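Local coordinates for protein alpha-fucosidase GH29 (Fusarium graminearum, PDB 4PSR) that acts as a family GH29 alpha-L-fucosidase, probably releasing alpha-1,6-linked fucose from the innermost N-acetylglucosamine of glycoprotein glycans, at residues 26-31 with 375-380; 414-419 with 493-498; 448-453 with 474-479. One frame throughout, in Å; residues are numbered along the deposited sequence.

Contact 1: 26-31 with 375-380; sequences DAKFGV and DTRAWD
Asp26 and Arg377 meet through a single carboxylate oxygen: OD1 of Asp26 receives Arg377 NH1 at 2.8 Å and NH2 at 2.9 Å. The Arg377 chain bends at chi2 (-66°), bringing CD round toward Asp26. The oxygen lies close to the guanidinium plane, gripped by both terminal nitrogens, but the two flat groups are turned 44° apart. NH1 comes nearly along the C-O direction of the carboxylate, while NH2 approaches from above its plane. Lys411 and Glu22 extend the charge network, the former on Asp26 OD1 and the latter on Arg377 NH2.

The guanidinium also turns back on its own chain, NH1 donating to the carbonyl oxygen of Thr376. Lys28 NZ reaches that same Thr376 O at 2.8 Å from the opposite face of the carbonyl plane. The oxygen therefore sits between two cationic groups whose nitrogens, Lys28 NZ and Arg377 NH1, are 4.3 Å apart, and it probably eases their repulsion. A water accepts from Lys28 NZ at 3.0 Å and donates to Thr376 OG1, which also bonds Val373 O.

Between the backbones, Asp375 N donates to Asp26 O at 3.0 Å. The Asp375 carboxylate is held by Arg118. Polar bonds thus tie the turn after helix 22-27 to the linker following the last barrel helix, at the junction between the (beta/alpha)8 barrel, the catalytic fold of GH29, and the C-terminal beta domain.

Contact 2: 414-419 with 493-498; sequences DVLYVT and GGIPVP
Asp414 OD1 is held by Asn410 ND2, and the same Asn410 side chain accepts from Val415 N through its OD1, fixing the chain just where strand 415-420 begins. Across the contact Asp414 offers carbon rather than oxygen: its CB stands 4.1 Å from the backbone N of Gly494. The carboxylate carbon CG lies between the backbone N and the carbonyl carbon (chi1 62°), and with chi2 near zero (5°) OD1 is turned back toward the backbone of its own segment, where Asn410 holds it.

Ile495 carries most of the contact. Its CG1 branch is anti to the carbonyl carbon (chi1 -58°) and lies against the Asp414 backbone, 4.1 Å from Asp414 C. Beyond it the terminal methyl CD1 sits over the face of the peptide joining Val415 and Leu416, 3.5 Å from Val415 O and 4.0 Å from Leu416 N. The same methyl meets Leu416 CB at 4.0 Å. No hydrogen bond passes between the two segments.

Strand 415-420 is an inner strand of the antiparallel sheet of the C-terminal beta domain, flanked by 405-409 and 485-491. The segment 493-498 follows directly on that second neighbour and leads away to strand 504-507 of the next sheet, so Ile495 packs the start of this connection against the sheet the chain has just left. Gly493 and Gly494 both have positive phi, and at Gly494 a CB would be jammed against the carbonyl oxygen of Gly493.

On the side of the strand away from the linker, Val415 CG1 lies 3.6 Å above the Tyr417 ring plane, offset toward the rim, and Tyr417 OH bonds Glu371.

Contact 3: 448-453 with 474-479; sequences VELLGD and TLPSQP
Leu450 points its side chain at the loop 474-479 and packs its methyls on Leu475, Pro476 and Pro479. Its CG is anti to the backbone N (chi1 -169°), which carries it toward Pro479. CD2 meets Pro479 CD tip to tip at 3.7 Å and also touches Pro476 CG at 3.9 Å, so that it rests against two proline rings. CD1 faces another partner, Leu475 CD2, more loosely at 4.4 Å.

These residues belong to the antiparallel sheet of the C-terminal beta domain, in which strand 445-451 runs between 485-491 and 458-460. The loop carrying the prolines leaves strand 471-474, passes along one face of this sheet and then returns to it as strand 485-491.

Leu451 turns its side chain the other way, onto Tyr369 of the last barrel helix, and only its carbonyl oxygen comes within 4.3 Å of Pro479 CG. Past the strand end, Gly452 CA approaches Pro479 CB, while Gly452 O accepts from Arg368 NE. Asp453 brings OD1 to 3.3 Å from Pro479 CB, at the CA-CB side of the ring; this oxygen accepts a hydrogen bond from the backbone N of Ala480.

In the fold
The centre of contact 1 is nearest the chain's centre, about 11 Å away, and this contact is the polar one: charged side chains and a water bridge barrel and linker. Contacts 2 and 3, whose centres lie about 25 and 31 Å from it, have no hydrogen bond between their segments and rely on aliphatic groups packing against strands of one antiparallel sheet, with 485-491 between them. Contact 3 reaches the surface, two of its touching residues being exposed. Trp379 joins the first two contacts: its indole packs on Leu416 (Trp379 CD2 to Leu416 CD1 3.6 Å), Ile495 and Pro498. Contact 3 touches neither; its nearest atoms are about 5 Å from contact 2 and 9 Å from contact 1.

Contact 1: 26-31 with 375-380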
ATOM      1  N   ASP A  26       6.107  -9.989   4.870  1.00 11.10           N
ATOM      2  CA  ASP A  26       5.238 -11.044   5.361  1.00 11.10           C
ATOM      3  C   ASP A  26       3.850 -10.534   5.714  1.00 10.02           C
ATOM      4  O   ASP A  26       2.899 -11.318   5.777  1.00 11.19           O
ATOM      5  CB  ASP A  26       5.832 -11.655   6.635  1.00 11.38           C
ATOM      6  CG  ASP A  26       7.086 -12.491   6.397  1.00 13.70           C
ATOM      7  OD1 ASP A  26       7.388 -12.880   5.239  1.00 12.75           O
ATOM      8  OD2 ASP A  26       7.778 -12.738   7.411  1.00 14.68           O
ATOM      9  N   ALA A  27       3.749  -9.252   6.034  1.00 10.80           N
ATOM     10  CA  ALA A  27       2.558  -8.703   6.672  1.00 10.85           C
ATOM     11  C   ALA A  27       1.329  -8.622   5.785  1.00  9.86           C
ATOM     12  O   ALA A  27       0.237  -8.948   6.249  1.00 10.53           O
ATOM     13  CB  ALA A  27       2.859  -7.340   7.264  1.00 12.47           C
ATOM     14  N   LYS A  28       1.524  -8.136   4.558  1.00  8.87           N
ATOM     15  CA  LYS A  28       0.525  -8.051   3.489  1.00  9.18           C
ATOM     16  C   LYS A  28      -0.591  -7.033   3.637  1.00 10.02           C
ATOM     17  O   LYS A  28      -0.900  -6.332   2.668  1.00 11.03           O
ATOM     18  CB  LYS A  28      -0.111  -9.390   3.175  1.00  9.17           C
ATOM     19  CG  LYS A  28       0.911 -10.523   2.855  1.00  8.71           C
ATOM     20  CD  LYS A  28       1.979 -10.114   1.844  1.00  9.53           C
ATOM     21  CE  LYS A  28       2.817 -11.290   1.435  1.00 10.07           C
ATOM     22  NZ  LYS A  28       3.920 -10.877   0.540  1.00 10.42           N
ATOM     23  N   PHE A  29      -1.205  -6.965   4.813  1.00 10.39           N
ATOM     24  CA  PHE A  29      -2.444  -6.224   5.024  1.00  9.28           C
ATOM     25  C   PHE A  29      -2.322  -5.393   6.285  1.00 10.36           C
ATOM     26  O   PHE A  29      -1.959  -5.903   7.350  1.00 11.32           O
ATOM     27  CB  PHE A  29      -3.628  -7.209   5.155  1.00  9.27           C
ATOM     28  CG  PHE A  29      -4.937  -6.532   5.428  1.00  9.73           C
ATOM     29  CD1 PHE A  29      -5.475  -5.573   4.561  1.00 10.95           C
ATOM     30  CD2 PHE A  29      -5.655  -6.861   6.573  1.00 11.00           C
ATOM     31  CE1 PHE A  29      -6.707  -4.936   4.857  1.00 11.13           C
ATOM     32  CE2 PHE A  29      -6.875  -6.232   6.866  1.00 10.72           C
ATOM     33  CZ  PHE A  29      -7.400  -5.281   5.998  1.00 11.71           C
ATOM     34  N   GLY A  30      -2.566  -4.085   6.145  1.00  9.98           N
ATOM     35  CA  GLY A  30      -2.645  -3.165   7.262  1.00  9.95           C
ATOM     36  C   GLY A  30      -3.859  -2.261   7.176  1.00  9.35           C
ATOM     37  O   GLY A  30      -4.549  -2.220   6.146  1.00  9.87           O
ATOM     38  N   VAL A  31      -4.147  -1.553   8.261  1.00  8.78           N
ATOM     39  CA  VAL A  31      -5.268  -0.634   8.324  1.00  8.93           C
ATOM     40  C   VAL A  31      -4.854   0.691   8.957  1.00  9.59           C
ATOM     41  O   VAL A  31      -4.197   0.738   9.986  1.00  9.85           O
ATOM     42  CB  VAL A  31      -6.460  -1.248   9.125  1.00  9.14           C
ATOM     43  CG1 VAL A  31      -7.561  -0.220   9.344  1.00 10.70           C
ATOM     44  CG2 VAL A  31      -7.007  -2.472   8.406  1.00 11.35           C
ATOM     45  N   ASP A 375       3.063 -14.198   4.909  1.00 11.08           N
ATOM     46  CA  ASP A 375       4.337 -14.917   4.836  1.00 11.32           C
ATOM     47  C   ASP A 375       4.635 -15.502   3.463  1.00 13.43           C
ATOM     48  O   ASP A 375       5.614 -16.214   3.314  1.00 15.47           O
ATOM     49  CB  ASP A 375       4.408 -16.059   5.889  1.00 12.88           C
ATOM     50  CG  ASP A 375       4.178 -15.582   7.304  1.00 23.04           C
ATOM     51  OD1 ASP A 375       4.308 -14.391   7.609  1.00 17.52           O
ATOM     52  OD2 ASP A 375       3.802 -16.433   8.136  1.00 34.29           O
ATOM     53  N   THR A 376       3.836 -15.187   2.449  1.00 11.05           N
ATOM     54  CA  THR A 376       4.084 -15.648   1.082  1.00 10.82           C
ATOM     55  C   THR A 376       4.853 -14.580   0.294  1.00 10.92           C
ATOM     56  O   THR A 376       5.076 -13.471   0.779  1.00 10.86           O
ATOM     57  CB  THR A 376       2.778 -15.973   0.301  1.00 11.49           C
ATOM     58  OG1 THR A 376       2.025 -14.768   0.027  1.00 11.43           O
ATOM     59  CG2 THR A 376       1.898 -16.990   1.029  1.00 11.64           C
ATOM     60  N   ARG A 377       5.281 -14.942  -0.898  1.00  9.85           N
ATOM     61  CA  ARG A 377       5.883 -14.011  -1.829  1.00 10.95           C
ATOM     62  C   ARG A 377       5.226 -14.196  -3.194  1.00 11.01           C
ATOM     63  O   ARG A 377       4.650 -15.255  -3.521  1.00 11.66           O
ATOM     64  CB  ARG A 377       7.385 -14.280  -1.952  1.00 12.07           C
ATOM     65  CG  ARG A 377       8.200 -14.081  -0.671  1.00 13.31           C
ATOM     66  CD  ARG A 377       8.213 -12.613  -0.258  1.00 11.84           C
ATOM     67  NE  ARG A 377       9.019 -12.382   0.952  1.00 13.52           N
ATOM     68  CZ  ARG A 377       8.557 -12.427   2.196  1.00 12.72           C
ATOM     69  NH1 ARG A 377       7.286 -12.675   2.476  1.00 12.50           N
ATOM     70  NH2 ARG A 377       9.373 -12.213   3.218  1.00 12.47           N
ATOM     71  N   ALA A 378       5.344 -13.176  -4.026  1.00 11.46           N
ATOM     72  CA  ALA A 378       4.828 -13.228  -5.364  1.00 11.32           C
ATOM     73  C   ALA A 378       5.544 -14.302  -6.169  1.00 12.79           C
ATOM     74  O   ALA A 378       6.729 -14.604  -5.938  1.00 13.48           O
ATOM     75  CB  ALA A 378       5.027 -11.854  -6.022  1.00 11.67           C
ATOM     76  N   TRP A 379       4.822 -14.870  -7.122  1.00 11.64           N
ATOM     77  CA  TRP A 379       5.403 -15.775  -8.112  1.00 11.83           C
ATOM     78  C   TRP A 379       6.059 -14.889  -9.187  1.00 13.97           C
ATOM     79  O   TRP A 379       6.283 -13.721  -8.928  1.00 16.35           O
ATOM     80  CB  TRP A 379       4.307 -16.649  -8.699  1.00 13.34           C
ATOM     81  CG  TRP A 379       4.779 -17.901  -9.380  1.00 13.57           C
ATOM     82  CD1 TRP A 379       5.919 -18.604  -9.114  1.00 17.49           C
ATOM     83  CD2 TRP A 379       4.095 -18.615 -10.413  1.00 12.70           C
ATOM     84  NE1 TRP A 379       5.986 -19.717  -9.933  1.00 17.22           N
ATOM     85  CE2 TRP A 379       4.888 -19.732 -10.753  1.00 12.77           C
ATOM     86  CE3 TRP A 379       2.910 -18.392 -11.114  1.00 14.60           C
ATOM     87  CZ2 TRP A 379       4.516 -20.638 -11.733  1.00 15.51           C
ATOM     88  CZ3 TRP A 379       2.527 -19.313 -12.086  1.00 14.76           C
ATOM     89  CH2 TRP A 379       3.345 -20.421 -12.384  1.00 14.14           C
ATOM     90  N   ASP A 380       6.376 -15.411 -10.377  1.00 13.42           N
ATOM     91  CA  ASP A 380       6.872 -14.523 -11.433  1.00 15.54           C
ATOM     92  C   ASP A 380       5.754 -14.032 -12.338  1.00 13.41           C
ATOM     93  O   ASP A 380       5.977 -13.180 -13.176  1.00 15.81           O
ATOM     94  CB  ASP A 380       8.005 -15.138 -12.262  1.00 19.16           C
ATOM     95  CG  ASP A 380       9.287 -15.346 -11.441  1.00 22.57           C
ATOM     96  OD1 ASP A 380       9.700 -14.461 -10.650  1.00 18.44           O
ATOM     97  OD2 ASP A 380       9.873 -16.436 -11.565  1.00 23.09           O
TER
HETATM   98  O   HOH W   1       2.987 -12.721  -1.641  1.00 12.47           O

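Contact 2: 414-419 with 493-498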
ATOM      1  N   ASP A 414       8.412 -24.188  -3.188  1.00 14.00           N
ATOM      2  CA  ASP A 414       7.889 -25.501  -3.610  1.00 14.29           C
ATOM      3  C   ASP A 414       6.386 -25.647  -3.456  1.00 18.38           C
ATOM      4  O   ASP A 414       5.848 -26.723  -3.733  1.00 18.46           O
ATOM      5  CB  ASP A 414       8.615 -26.682  -2.915  1.00 18.56           C
ATOM      6  CG  ASP A 414       8.461 -26.694  -1.401  1.00 24.81           C
ATOM      7  OD1 ASP A 414       7.740 -25.881  -0.795  1.00 19.47           O
ATOM      8  OD2 ASP A 414       9.085 -27.573  -0.760  1.00 33.28           O
ATOM      9  N   VAL A 415       5.694 -24.571  -3.047  1.00 15.69           N
ATOM     10  CA  VAL A 415       4.234 -24.577  -2.978  1.00 14.98           C
ATOM     11  C   VAL A 415       3.692 -23.337  -3.702  1.00 13.36           C
ATOM     12  O   VAL A 415       4.106 -22.201  -3.419  1.00 13.76           O
ATOM     13  CB  VAL A 415       3.695 -24.588  -1.540  1.00 13.63           C
ATOM     14  CG1 VAL A 415       2.193 -24.449  -1.544  1.00 16.08           C
ATOM     15  CG2 VAL A 415       4.092 -25.892  -0.809  1.00 16.07           C
ATOM     16  N   LEU A 416       2.815 -23.571  -4.667  1.00 14.53           N
ATOM     17  CA  LEU A 416       2.114 -22.491  -5.369  1.00 11.78           C
ATOM     18  C   LEU A 416       0.677 -22.484  -4.910  1.00 13.55           C
ATOM     19  O   LEU A 416      -0.022 -23.503  -4.977  1.00 12.94           O
ATOM     20  CB  LEU A 416       2.180 -22.721  -6.877  1.00 14.73           C
ATOM     21  CG  LEU A 416       1.598 -21.650  -7.821  1.00 14.04           C
ATOM     22  CD1 LEU A 416       2.404 -20.321  -7.758  1.00 14.41           C
ATOM     23  CD2 LEU A 416       1.500 -22.184  -9.250  1.00 16.61           C
ATOM     24  N   TYR A 417       0.220 -21.326  -4.437  1.00 12.83           N
ATOM     25  CA  TYR A 417      -1.178 -21.107  -4.091  1.00 11.18           C
ATOM     26  C   TYR A 417      -1.873 -20.460  -5.274  1.00 13.05           C
ATOM     27  O   TYR A 417      -1.395 -19.447  -5.809  1.00 12.84           O
ATOM     28  CB  TYR A 417      -1.302 -20.219  -2.851  1.00 12.08           C
ATOM     29  CG  TYR A 417      -0.663 -20.842  -1.626  1.00 12.46           C
ATOM     30  CD1 TYR A 417      -1.331 -21.827  -0.904  1.00 13.81           C
ATOM     31  CD2 TYR A 417       0.625 -20.496  -1.235  1.00 13.04           C
ATOM     32  CE1 TYR A 417      -0.750 -22.422   0.177  1.00 12.66           C
ATOM     33  CE2 TYR A 417       1.221 -21.120  -0.152  1.00 13.42           C
ATOM     34  CZ  TYR A 417       0.525 -22.058   0.555  1.00 15.10           C
ATOM     35  OH  TYR A 417       1.130 -22.690   1.642  1.00 18.60           O
ATOM     36  N   VAL A 418      -2.956 -21.079  -5.705  1.00 12.47           N
ATOM     37  CA  VAL A 418      -3.774 -20.615  -6.809  1.00 10.65           C
ATOM     38  C   VAL A 418      -5.113 -20.226  -6.242  1.00 12.99           C
ATOM     39  O   VAL A 418      -5.925 -21.087  -5.866  1.00 14.11           O
ATOM     40  CB  VAL A 418      -3.975 -21.708  -7.853  1.00 14.04           C
ATOM     41  CG1 VAL A 418      -4.882 -21.193  -8.983  1.00 15.33           C
ATOM     42  CG2 VAL A 418      -2.628 -22.184  -8.379  1.00 15.99           C
ATOM     43  N   THR A 419      -5.346 -18.927  -6.153  1.00 12.14           N
ATOM     44  CA  THR A 419      -6.542 -18.420  -5.516  1.00 11.46           C
ATOM     45  C   THR A 419      -7.523 -17.966  -6.585  1.00 12.23           C
ATOM     46  O   THR A 419      -7.208 -17.106  -7.393  1.00 12.76           O
ATOM     47  CB  THR A 419      -6.236 -17.261  -4.505  1.00 11.93           C
ATOM     48  OG1 THR A 419      -5.403 -17.745  -3.439  1.00 13.81           O
ATOM     49  CG2 THR A 419      -7.499 -16.744  -3.888  1.00 11.91           C
ATOM     50  N   GLY A 493      10.967 -30.474  -5.118  1.00 34.17           N
ATOM     51  CA  GLY A 493      12.130 -29.740  -5.585  1.00 29.99           C
ATOM     52  C   GLY A 493      11.953 -28.424  -6.340  1.00 47.80           C
ATOM     53  O   GLY A 493      12.859 -27.997  -7.061  1.00 42.85           O
ATOM     54  N   GLY A 494      10.798 -27.783  -6.204  1.00 27.96           N
ATOM     55  CA  GLY A 494      10.635 -26.419  -6.673  1.00 28.44           C
ATOM     56  C   GLY A 494       9.568 -26.245  -7.732  1.00 30.86           C
ATOM     57  O   GLY A 494       9.336 -27.133  -8.554  1.00 22.42           O
ATOM     58  N   ILE A 495       8.910 -25.088  -7.721  1.00 19.78           N
ATOM     59  CA  ILE A 495       7.886 -24.815  -8.709  1.00 16.99           C
ATOM     60  C   ILE A 495       8.514 -24.659 -10.095  1.00 14.44           C
ATOM     61  O   ILE A 495       9.520 -23.953 -10.257  1.00 19.26           O
ATOM     62  CB  ILE A 495       7.116 -23.502  -8.354  1.00 14.47           C
ATOM     63  CG1 ILE A 495       6.495 -23.607  -6.965  1.00 14.26           C
ATOM     64  CG2 ILE A 495       6.039 -23.200  -9.385  1.00 17.29           C
ATOM     65  CD1 ILE A 495       6.159 -22.226  -6.310  1.00 14.62           C
ATOM     66  N   PRO A 496       7.918 -25.277 -11.125  1.00 18.09           N
ATOM     67  CA  PRO A 496       8.426 -25.120 -12.494  1.00 20.51           C
ATOM     68  C   PRO A 496       8.383 -23.669 -12.987  1.00 19.76           C
ATOM     69  O   PRO A 496       7.520 -22.894 -12.542  1.00 17.27           O
ATOM     70  CB  PRO A 496       7.455 -25.967 -13.330  1.00 23.92           C
ATOM     71  CG  PRO A 496       6.846 -26.900 -12.395  1.00 26.53           C
ATOM     72  CD  PRO A 496       6.815 -26.246 -11.052  1.00 17.92           C
ATOM     73  N   VAL A 497       9.300 -23.320 -13.889  1.00 20.90           N
ATOM     74  CA  VAL A 497       9.355 -21.978 -14.463  1.00 19.50           C
ATOM     75  C   VAL A 497       8.532 -21.926 -15.745  1.00 23.76           C
ATOM     76  O   VAL A 497       8.902 -22.521 -16.772  1.00 22.04           O
ATOM     77  CB  VAL A 497      10.789 -21.549 -14.748  1.00 21.73           C
ATOM     78  CG1 VAL A 497      10.831 -20.121 -15.331  1.00 23.23           C
ATOM     79  CG2 VAL A 497      11.604 -21.630 -13.459  1.00 23.99           C
ATOM     80  N   PRO A 498       7.402 -21.223 -15.706  1.00 16.83           N
ATOM     81  CA  PRO A 498       6.567 -21.198 -16.902  1.00 19.16           C
ATOM     82  C   PRO A 498       7.159 -20.351 -18.029  1.00 20.16           C
ATOM     83  O   PRO A 498       7.922 -19.389 -17.812  1.00 19.29           O
ATOM     84  CB  PRO A 498       5.270 -20.581 -16.384  1.00 18.74           C
ATOM     85  CG  PRO A 498       5.729 -19.674 -15.272  1.00 28.16           C
ATOM     86  CD  PRO A 498       6.846 -20.390 -14.621  1.00 19.55           C
TER

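Contact 3: 448-453 with 474-479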
ATOM      1  N   VAL A 448      -2.379 -31.718  -5.032  1.00 15.80           N
ATOM      2  CA  VAL A 448      -3.223 -30.562  -5.295  1.00 15.91           C
ATOM      3  C   VAL A 448      -4.339 -30.654  -4.260  1.00 18.62           C
ATOM      4  O   VAL A 448      -5.033 -31.669  -4.176  1.00 19.12           O
ATOM      5  CB  VAL A 448      -3.813 -30.612  -6.727  1.00 16.62           C
ATOM      6  CG1 VAL A 448      -4.747 -29.411  -6.968  1.00 16.92           C
ATOM      7  CG2 VAL A 448      -2.705 -30.709  -7.776  1.00 18.90           C
ATOM      8  N   GLU A 449      -4.526 -29.612  -3.461  1.00 15.55           N
ATOM      9  CA  GLU A 449      -5.457 -29.629  -2.346  1.00 18.46           C
ATOM     10  C   GLU A 449      -6.256 -28.335  -2.328  1.00 18.66           C
ATOM     11  O   GLU A 449      -5.728 -27.265  -2.638  1.00 16.80           O
ATOM     12  CB  GLU A 449      -4.715 -29.731  -1.018  1.00 17.51           C
ATOM     13  CG  GLU A 449      -3.770 -30.927  -0.906  1.00 23.07           C
ATOM     14  CD  GLU A 449      -2.916 -30.845   0.339  1.00 22.98           C
ATOM     15  OE1 GLU A 449      -1.997 -29.989   0.399  1.00 20.35           O
ATOM     16  OE2 GLU A 449      -3.167 -31.637   1.267  1.00 23.66           O
ATOM     17  N   LEU A 450      -7.521 -28.434  -1.980  1.00 15.06           N
ATOM     18  CA  LEU A 450      -8.374 -27.277  -1.721  1.00 12.61           C
ATOM     19  C   LEU A 450      -8.389 -26.941  -0.244  1.00 16.28           C
ATOM     20  O   LEU A 450      -8.673 -27.798   0.609  1.00 15.88           O
ATOM     21  CB  LEU A 450      -9.807 -27.545  -2.176  1.00 15.48           C
ATOM     22  CG  LEU A 450     -10.762 -26.344  -2.204  1.00 17.36           C
ATOM     23  CD1 LEU A 450     -10.331 -25.321  -3.253  1.00 18.32           C
ATOM     24  CD2 LEU A 450     -12.201 -26.786  -2.488  1.00 22.02           C
ATOM     25  N   LEU A 451      -8.097 -25.693   0.112  1.00 13.44           N
ATOM     26  CA  LEU A 451      -8.150 -25.280   1.496  1.00 13.93           C
ATOM     27  C   LEU A 451      -9.600 -25.303   1.957  1.00 13.59           C
ATOM     28  O   LEU A 451     -10.493 -24.863   1.243  1.00 14.32           O
ATOM     29  CB  LEU A 451      -7.537 -23.887   1.675  1.00 13.46           C
ATOM     30  CG  LEU A 451      -6.042 -23.879   1.941  1.00 17.51           C
ATOM     31  CD1 LEU A 451      -5.289 -24.413   0.754  1.00 17.79           C
ATOM     32  CD2 LEU A 451      -5.594 -22.474   2.287  1.00 14.48           C
ATOM     33  N   GLY A 452      -9.818 -25.871   3.140  1.00 13.72           N
ATOM     34  CA  GLY A 452     -11.151 -26.143   3.634  1.00 13.76           C
ATOM     35  C   GLY A 452     -11.760 -25.094   4.540  1.00 17.29           C
ATOM     36  O   GLY A 452     -11.408 -23.922   4.472  1.00 14.78           O
ATOM     37  N   ASP A 453     -12.676 -25.508   5.413  1.00 13.77           N
ATOM     38  CA  ASP A 453     -13.525 -24.588   6.141  1.00 13.69           C
ATOM     39  C   ASP A 453     -12.793 -23.830   7.211  1.00 16.61           C
ATOM     40  O   ASP A 453     -13.174 -22.712   7.548  1.00 19.48           O
ATOM     41  CB  ASP A 453     -14.688 -25.343   6.812  1.00 14.28           C
ATOM     42  CG  ASP A 453     -15.686 -25.895   5.833  1.00 16.02           C
ATOM     43  OD1 ASP A 453     -15.490 -25.809   4.604  1.00 16.07           O
ATOM     44  OD2 ASP A 453     -16.693 -26.489   6.314  1.00 16.64           O
ATOM     45  N   THR A 474     -10.127 -30.393 -11.633  1.00 21.34           N
ATOM     46  CA  THR A 474     -11.515 -30.647 -11.246  1.00 18.72           C
ATOM     47  C   THR A 474     -11.680 -30.532  -9.742  1.00 22.11           C
ATOM     48  O   THR A 474     -11.030 -31.234  -8.974  1.00 20.74           O
ATOM     49  CB  THR A 474     -11.941 -32.047 -11.692  1.00 23.51           C
ATOM     50  OG1 THR A 474     -11.887 -32.100 -13.120  1.00 24.92           O
ATOM     51  CG2 THR A 474     -13.357 -32.359 -11.235  1.00 24.67           C
ATOM     52  N   LEU A 475     -12.556 -29.636  -9.309  1.00 21.86           N
ATOM     53  CA  LEU A 475     -12.676 -29.352  -7.887  1.00 24.85           C
ATOM     54  C   LEU A 475     -13.458 -30.431  -7.144  1.00 23.87           C
ATOM     55  O   LEU A 475     -14.364 -31.038  -7.718  1.00 30.08           O
ATOM     56  CB  LEU A 475     -13.356 -27.997  -7.682  1.00 20.95           C
ATOM     57  CG  LEU A 475     -12.566 -26.786  -8.200  1.00 21.31           C
ATOM     58  CD1 LEU A 475     -13.439 -25.547  -8.121  1.00 20.16           C
ATOM     59  CD2 LEU A 475     -11.295 -26.595  -7.386  1.00 22.37           C
ATOM     60  N   PRO A 476     -13.126 -30.643  -5.856  1.00 21.51           N
ATOM     61  CA  PRO A 476     -13.955 -31.479  -4.979  1.00 22.42           C
ATOM     62  C   PRO A 476     -15.205 -30.716  -4.576  1.00 26.18           C
ATOM     63  O   PRO A 476     -15.489 -29.628  -5.110  1.00 23.38           O
ATOM     64  CB  PRO A 476     -13.041 -31.738  -3.770  1.00 25.61           C
ATOM     65  CG  PRO A 476     -12.170 -30.491  -3.694  1.00 24.99           C
ATOM     66  CD  PRO A 476     -11.949 -30.103  -5.147  1.00 25.01           C
ATOM     67  N   SER A 477     -15.956 -31.283  -3.645  1.00 29.32           N
ATOM     68  CA  SER A 477     -17.170 -30.653  -3.154  1.00 25.92           C
ATOM     69  C   SER A 477     -16.870 -29.281  -2.544  1.00 21.06           C
ATOM     70  O   SER A 477     -15.916 -29.109  -1.776  1.00 23.39           O
ATOM     71  CB  SER A 477     -17.858 -31.571  -2.135  1.00 43.32           C
ATOM     72  OG  SER A 477     -18.900 -30.898  -1.448  1.00 59.00           O
ATOM     73  N   GLN A 478     -17.703 -28.319  -2.897  1.00 19.78           N
ATOM     74  CA  GLN A 478     -17.501 -26.940  -2.459  1.00 22.02           C
ATOM     75  C   GLN A 478     -17.487 -26.893  -0.929  1.00 24.28           C
ATOM     76  O   GLN A 478     -18.369 -27.477  -0.280  1.00 22.33           O
ATOM     77  CB  GLN A 478     -18.599 -26.026  -3.027  1.00 18.95           C
ATOM     78  CG  GLN A 478     -18.441 -24.541  -2.682  1.00 17.93           C
ATOM     79  CD  GLN A 478     -19.499 -23.662  -3.289  1.00 21.64           C
ATOM     80  OE1 GLN A 478     -20.400 -24.136  -3.980  1.00 26.65           O
ATOM     81  NE2 GLN A 478     -19.408 -22.369  -3.028  1.00 21.58           N
ATOM     82  N   PRO A 479     -16.478 -26.239  -0.338  1.00 19.79           N
ATOM     83  CA  PRO A 479     -16.441 -26.031   1.105  1.00 17.65           C
ATOM     84  C   PRO A 479     -17.400 -24.922   1.499  1.00 17.89           C
ATOM     85  O   PRO A 479     -18.150 -24.421   0.658  1.00 18.23           O
ATOM     86  CB  PRO A 479     -14.985 -25.632   1.351  1.00 17.54           C
ATOM     87  CG  PRO A 479     -14.630 -24.871   0.135  1.00 18.81           C
ATOM     88  CD  PRO A 479     -15.347 -25.564  -1.007  1.00 20.87           C
TER